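Side-chain contacts in L-ribulose 3-epimerase (Mesorhizobium loti, PDB 3VYL), which interconverts L-ribulose and L-xylulose by epimerization at C3 and accepts other ketoses less efficiently, probably using the manganese ion bound in its TIM barrel: residues I35-L40 and G48-R53; N26-G31 and L57-A62. One frame throughout, in Å; residues are numbered along the deposited sequence.

Both contacts belong to the same part of the TIM barrel, with centres about 11 Å apart, and contact 1 is nested along the chain inside the loop closed by contact 2. Contact 1 (35-40 with 48-53) is wholly buried: three hydrophobic side chains join strand 34-37 and the loop after it to helix 47-57. Contact 2 (26-31 with 57-62) is only partly buried, joining helix 17-30 to the turn leading into strand 60-66, and mixes leucines with an exposed arginine and a backbone carbonyl. The two are tied through neighbouring strands: Phe-37 N lies 3.0 Å from Ala-62 O, a probable backbone hydrogen bond. Neither contact has a hydrogen bond across its own two segments.

Contact 1 of 2, residues I35-L40 and G48-R53; sequences IEFSYL and GRLAKR
With CG anti to its carbonyl carbon (chi1 -62°) and a nearly extended second torsion (chi2 173°), Leu-40 sends CD1 toward Leu-50. The two leucines meet tip to tip, Leu-40 CD1 lying 3.7 Å from Leu-50 CD1. Their CA atoms are the nearest pair across the two segments yet stand 10.7 Å apart, so the branched ends, not the backbones, span the distance. Phe-37 joins from the strand itself: its CE2 comes to 4.4 Å from Leu-50 CD1, which approaches the ring obliquely. One methyl of Leu-50 therefore serves both partners.

The ring is also sandwiched within its own segment. Ile-35 CG1 sits 3.9 Å above one face and Leu-40 CD1 4.1 Å above the opposite face, each displaced toward the rim. Leu-40 CD1 thus packs on the phenyl ring and on Leu-50 CD1 at once. All three touching residues are buried, and the segments cover 91 Å² between them, a small apolar interface.

The contact joins strand 34-37 and the loop that follows it to helix 47-57, within the beta-alpha-beta unit that strand 60-66 completes, in the layer between barrel and outer helices. Around it, Phe-37 packs on Leu-24 of helix 17-30 and on Val-61 and Ile-63 of strand 60-66, while Leu-50 reaches Leu-98 of helix 78-98.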
loop_
_atom_site.group_PDB
_atom_site.type_symbol
_atom_site.label_atom_id
_atom_site.label_comp_id
_atom_site.label_asym_id
_atom_site.label_seq_id
_atom_site.Cartn_x
_atom_site.Cartn_y
_atom_site.Cartn_z
ATOM N N ILE A 35 14.272 13.013 24.901
ATOM C CA ILE A 35 13.916 14.365 24.470
ATOM C C ILE A 35 14.981 14.895 23.528
ATOM O O ILE A 35 16.179 14.743 23.775
ATOM C CB ILE A 35 13.662 15.344 25.662
ATOM C CG1 ILE A 35 13.043 16.676 25.188
ATOM C CG2 ILE A 35 14.930 15.611 26.468
ATOM C CD1 ILE A 35 11.623 16.571 24.671
ATOM N N GLU A 36 14.533 15.486 22.430
ATOM C CA GLU A 36 15.426 16.126 21.486
ATOM C C GLU A 36 15.282 17.642 21.591
ATOM O O GLU A 36 14.180 18.192 21.473
ATOM C CB GLU A 36 15.111 15.643 20.070
ATOM C CG GLU A 36 16.015 16.167 18.956
ATOM C CD GLU A 36 15.719 15.484 17.636
ATOM O OE1 GLU A 36 15.030 14.445 17.679
ATOM O OE2 GLU A 36 16.160 15.964 16.567
ATOM N N PHE A 37 16.390 18.323 21.784
ATOM C CA PHE A 37 16.412 19.752 21.885
ATOM C C PHE A 37 17.116 20.267 20.679
ATOM O O PHE A 37 18.052 19.689 20.281
ATOM C CB PHE A 37 17.160 20.165 23.139
ATOM C CG PHE A 37 16.376 19.996 24.400
ATOM C CD1 PHE A 37 15.218 20.672 24.589
ATOM C CD2 PHE A 37 16.816 19.182 25.382
ATOM C CE1 PHE A 37 14.494 20.531 25.721
ATOM C CE2 PHE A 37 16.115 19.041 26.527
ATOM C CZ PHE A 37 14.947 19.711 26.696
ATOM N N SER A 38 16.573 21.288 20.038
ATOM C CA SER A 38 17.193 21.974 18.906
ATOM C C SER A 38 18.404 22.862 19.060
ATOM O O SER A 38 19.254 22.871 18.215
ATOM C CB SER A 38 16.198 22.890 18.269
ATOM O OG SER A 38 16.761 24.200 18.203
ATOM N N TYR A 39 18.383 23.752 20.027
ATOM C CA TYR A 39 19.586 24.380 20.533
ATOM C C TYR A 39 19.276 25.174 21.773
ATOM O O TYR A 39 18.246 25.799 21.851
ATOM C CB TYR A 39 20.275 25.232 19.475
ATOM C CG TYR A 39 21.705 25.551 19.805
ATOM C CD1 TYR A 39 22.726 24.723 19.427
ATOM C CD2 TYR A 39 22.023 26.679 20.504
ATOM C CE1 TYR A 39 24.027 25.020 19.729
ATOM C CE2 TYR A 39 23.317 26.985 20.818
ATOM C CZ TYR A 39 24.301 26.148 20.419
ATOM O OH TYR A 39 25.562 26.460 20.745
ATOM N N LEU A 40 20.215 25.201 22.696
ATOM C CA LEU A 40 20.050 25.888 23.945
ATOM C C LEU A 40 21.263 26.743 24.231
ATOM O O LEU A 40 22.375 26.273 24.154
ATOM C CB LEU A 40 19.867 24.872 25.048
ATOM C CG LEU A 40 18.644 23.987 24.940
ATOM C CD1 LEU A 40 18.695 22.929 26.005
ATOM C CD2 LEU A 40 17.395 24.787 25.132
ATOM N N GLY A 48 23.578 22.133 33.763
ATOM C CA GLY A 48 23.777 21.025 34.691
ATOM C C GLY A 48 22.502 20.704 35.439
ATOM O O GLY A 48 22.221 19.541 35.737
ATOM N N ARG A 49 21.737 21.747 35.747
ATOM C CA ARG A 49 20.427 21.595 36.359
ATOM C C ARG A 49 19.528 20.807 35.406
ATOM O O ARG A 49 18.868 19.845 35.814
ATOM C CB ARG A 49 19.829 22.974 36.677
ATOM C CG ARG A 49 18.309 23.019 36.761
ATOM C CD ARG A 49 17.794 22.597 38.129
ATOM N NE ARG A 49 17.775 23.718 39.069
ATOM C CZ ARG A 49 16.729 24.518 39.269
ATOM N NH1 ARG A 49 16.809 25.511 40.145
ATOM N NH2 ARG A 49 15.598 24.326 38.600
ATOM N N LEU A 50 19.523 21.222 34.136
ATOM C CA LEU A 50 18.744 20.575 33.088
ATOM C C LEU A 50 19.129 19.098 32.983
ATOM O O LEU A 50 18.261 18.219 33.069
ATOM C CB LEU A 50 18.984 21.273 31.746
ATOM C CG LEU A 50 17.854 21.536 30.739
ATOM C CD1 LEU A 50 18.450 21.465 29.344
ATOM C CD2 LEU A 50 16.658 20.601 30.856
ATOM N N ALA A 51 20.429 18.837 32.817
ATOM C CA ALA A 51 20.950 17.474 32.732
ATOM C C ALA A 51 20.537 16.609 33.923
ATOM O O ALA A 51 20.261 15.413 33.766
ATOM C CB ALA A 51 22.462 17.490 32.588
ATOM N N LYS A 52 20.487 17.224 35.102
ATOM C CA LYS A 52 20.121 16.524 36.322
ATOM C C LYS A 52 18.626 16.271 36.335
ATOM O O LYS A 52 18.161 15.272 36.887
ATOM C CB LYS A 52 20.540 17.321 37.563
ATOM C CG LYS A 52 20.935 16.473 38.776
ATOM C CD LYS A 52 19.755 15.898 39.567
ATOM C CE LYS A 52 18.816 16.973 40.118
ATOM N NZ LYS A 52 19.423 17.795 41.206
ATOM N N ARG A 53 17.874 17.173 35.721
ATOM C CA ARG A 53 16.427 17.026 35.671
ATOM C C ARG A 53 16.024 15.996 34.613
ATOM O O ARG A 53 15.050 15.260 34.799
ATOM C CB ARG A 53 15.750 18.371 35.420
ATOM C CG ARG A 53 14.892 18.820 36.600
ATOM C CD ARG A 53 13.914 17.730 37.033
ATOM N NE ARG A 53 12.522 17.963 36.588
ATOM C CZ ARG A 53 11.940 19.158 36.453
ATOM N NH1 ARG A 53 12.604 20.286 36.739
ATOM N NH2 ARG A 53 10.669 19.224 36.034
#

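Contact 2 of 2, residues N26-G31 and L57-A62; sequences NTRDAG and LGLGVA
Arg-28 of helix 17-30 lies across Leu-57 and Leu-59, the residues on either side of Gly-58, whose positive phi (89°) marks the Schellman motif that ends helix 47-57 of the TIM barrel. The segment 26-31 ends in the same way, with Gly-31 at phi 100°, so the contact brings together two helix ends, each followed by a short connection to a barrel strand.

The apolar part rests on the aliphatic stem of the arginine. A chi1 of -81° sets its CG beside the backbone N, and bends at chi2 and chi3 fold the chain over the leucines. Arg-28 CG lies 3.9 Å from Leu-57 CG, and Arg-28 CD lies 3.6 Å from Leu-59 CD1, both leucines being crossed at a slant. Deeper in, Thr-27 CG2 approaches Leu-59 CD2 at 4.3 Å, while the threonine hydroxyl is hydrogen-bonded back to the carbonyl of Thr-23 within its own helix. Thr-27 and Leu-59 are buried, whereas Arg-28 is exposed, so the interface grades from barrel layer to surface over 188 Å² of buried area.

The polar part is an approach without a hydrogen bond. The carbonyl oxygen of Leu-57 sits over one face of the guanidinium; Arg-28 NH1 is 3.5 Å from Leu-57 O, but the angle is too poor for a hydrogen bond. The guanidinium charge may still attract this oxygen weakly. The nearest approach to it is made by carbon, with Arg-28 CD 3.4 Å from Leu-57 O.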
loop_
_atom_site.group_PDB
_atom_site.type_symbol
_atom_site.label_atom_id
_atom_site.label_comp_id
_atom_site.label_asym_id
_atom_site.label_seq_id
_atom_site.Cartn_x
_atom_site.Cartn_y
_atom_site.Cartn_z
ATOM N N ASN A 26 5.788 16.830 30.099
ATOM C CA ASN A 26 4.888 16.464 29.019
ATOM C C ASN A 26 5.409 15.233 28.285
ATOM O O ASN A 26 4.653 14.291 28.059
ATOM C CB ASN A 26 4.652 17.643 28.071
ATOM C CG ASN A 26 3.732 18.692 28.668
ATOM O OD1 ASN A 26 3.551 18.751 29.885
ATOM N ND2 ASN A 26 3.143 19.523 27.817
ATOM N N THR A 27 6.702 15.233 27.961
ATOM C CA THR A 27 7.378 14.068 27.405
ATOM C C THR A 27 7.058 12.779 28.181
ATOM O O THR A 27 6.642 11.776 27.586
ATOM C CB THR A 27 8.902 14.277 27.367
ATOM O OG1 THR A 27 9.209 15.444 26.596
ATOM C CG2 THR A 27 9.592 13.086 26.745
ATOM N N ARG A 28 7.241 12.812 29.501
ATOM C CA ARG A 28 6.972 11.652 30.339
ATOM C C ARG A 28 5.494 11.247 30.384
ATOM O O ARG A 28 5.183 10.058 30.302
ATOM C CB ARG A 28 7.501 11.873 31.758
ATOM C CG ARG A 28 8.990 11.611 31.933
ATOM C CD ARG A 28 9.305 10.132 32.152
ATOM N NE ARG A 28 8.671 9.573 33.352
ATOM C CZ ARG A 28 8.853 8.329 33.800
ATOM N NH1 ARG A 28 9.663 7.488 33.160
ATOM N NH2 ARG A 28 8.226 7.924 34.898
ATOM N N ASP A 29 4.588 12.217 30.508
ATOM C CA ASP A 29 3.153 11.909 30.525
ATOM C C ASP A 29 2.672 11.263 29.232
ATOM O O ASP A 29 1.726 10.476 29.237
ATOM C CB ASP A 29 2.326 13.161 30.813
ATOM C CG ASP A 29 2.483 13.645 32.241
ATOM O OD1 ASP A 29 1.580 14.360 32.719
ATOM O OD2 ASP A 29 3.509 13.314 32.884
ATOM N N ALA A 30 3.333 11.609 28.129
ATOM C CA ALA A 30 3.013 11.073 26.812
ATOM C C ALA A 30 3.571 9.661 26.615
ATOM O O ALA A 30 3.137 8.939 25.723
ATOM C CB ALA A 30 3.531 12.009 25.731
ATOM N N GLY A 31 4.541 9.282 27.442
ATOM C CA GLY A 31 5.095 7.930 27.411
ATOM C C GLY A 31 6.409 7.777 26.670
ATOM O O GLY A 31 6.855 6.663 26.416
ATOM N N LEU A 57 14.218 12.207 35.590
ATOM C CA LEU A 57 13.007 11.735 34.909
ATOM C C LEU A 57 13.212 10.393 34.195
ATOM O O LEU A 57 12.244 9.694 33.888
ATOM C CB LEU A 57 12.493 12.779 33.913
ATOM C CG LEU A 57 11.321 13.721 34.226
ATOM C CD1 LEU A 57 10.462 13.218 35.382
ATOM C CD2 LEU A 57 11.796 15.140 34.477
ATOM N N GLY A 58 14.471 10.036 33.943
ATOM C CA GLY A 58 14.795 8.781 33.270
ATOM C C GLY A 58 14.825 8.941 31.762
ATOM O O GLY A 58 14.674 7.985 31.016
ATOM N N LEU A 59 15.023 10.170 31.316
ATOM C CA LEU A 59 15.034 10.476 29.906
ATOM C C LEU A 59 16.465 10.482 29.408
ATOM O O LEU A 59 17.387 10.757 30.167
ATOM C CB LEU A 59 14.384 11.847 29.685
ATOM C CG LEU A 59 12.877 12.046 29.436
ATOM C CD1 LEU A 59 11.991 10.906 29.900
ATOM C CD2 LEU A 59 12.401 13.369 30.022
ATOM N N GLY A 60 16.647 10.149 28.134
ATOM C CA GLY A 60 17.893 10.434 27.420
ATOM C C GLY A 60 17.718 11.741 26.665
ATOM O O GLY A 60 16.649 12.361 26.704
ATOM N N VAL A 61 18.760 12.162 25.960
ATOM C CA VAL A 61 18.723 13.445 25.273
ATOM C C VAL A 61 19.555 13.415 23.987
ATOM O O VAL A 61 20.634 12.831 23.936
ATOM C CB VAL A 61 19.110 14.626 26.227
ATOM C CG1 VAL A 61 20.525 14.466 26.787
ATOM C CG2 VAL A 61 18.933 15.985 25.548
ATOM N N ALA A 62 19.017 14.017 22.935
ATOM C CA ALA A 62 19.784 14.242 21.720
ATOM C C ALA A 62 19.672 15.718 21.365
ATOM O O ALA A 62 18.692 16.372 21.716
ATOM C CB ALA A 62 19.253 13.378 20.595
#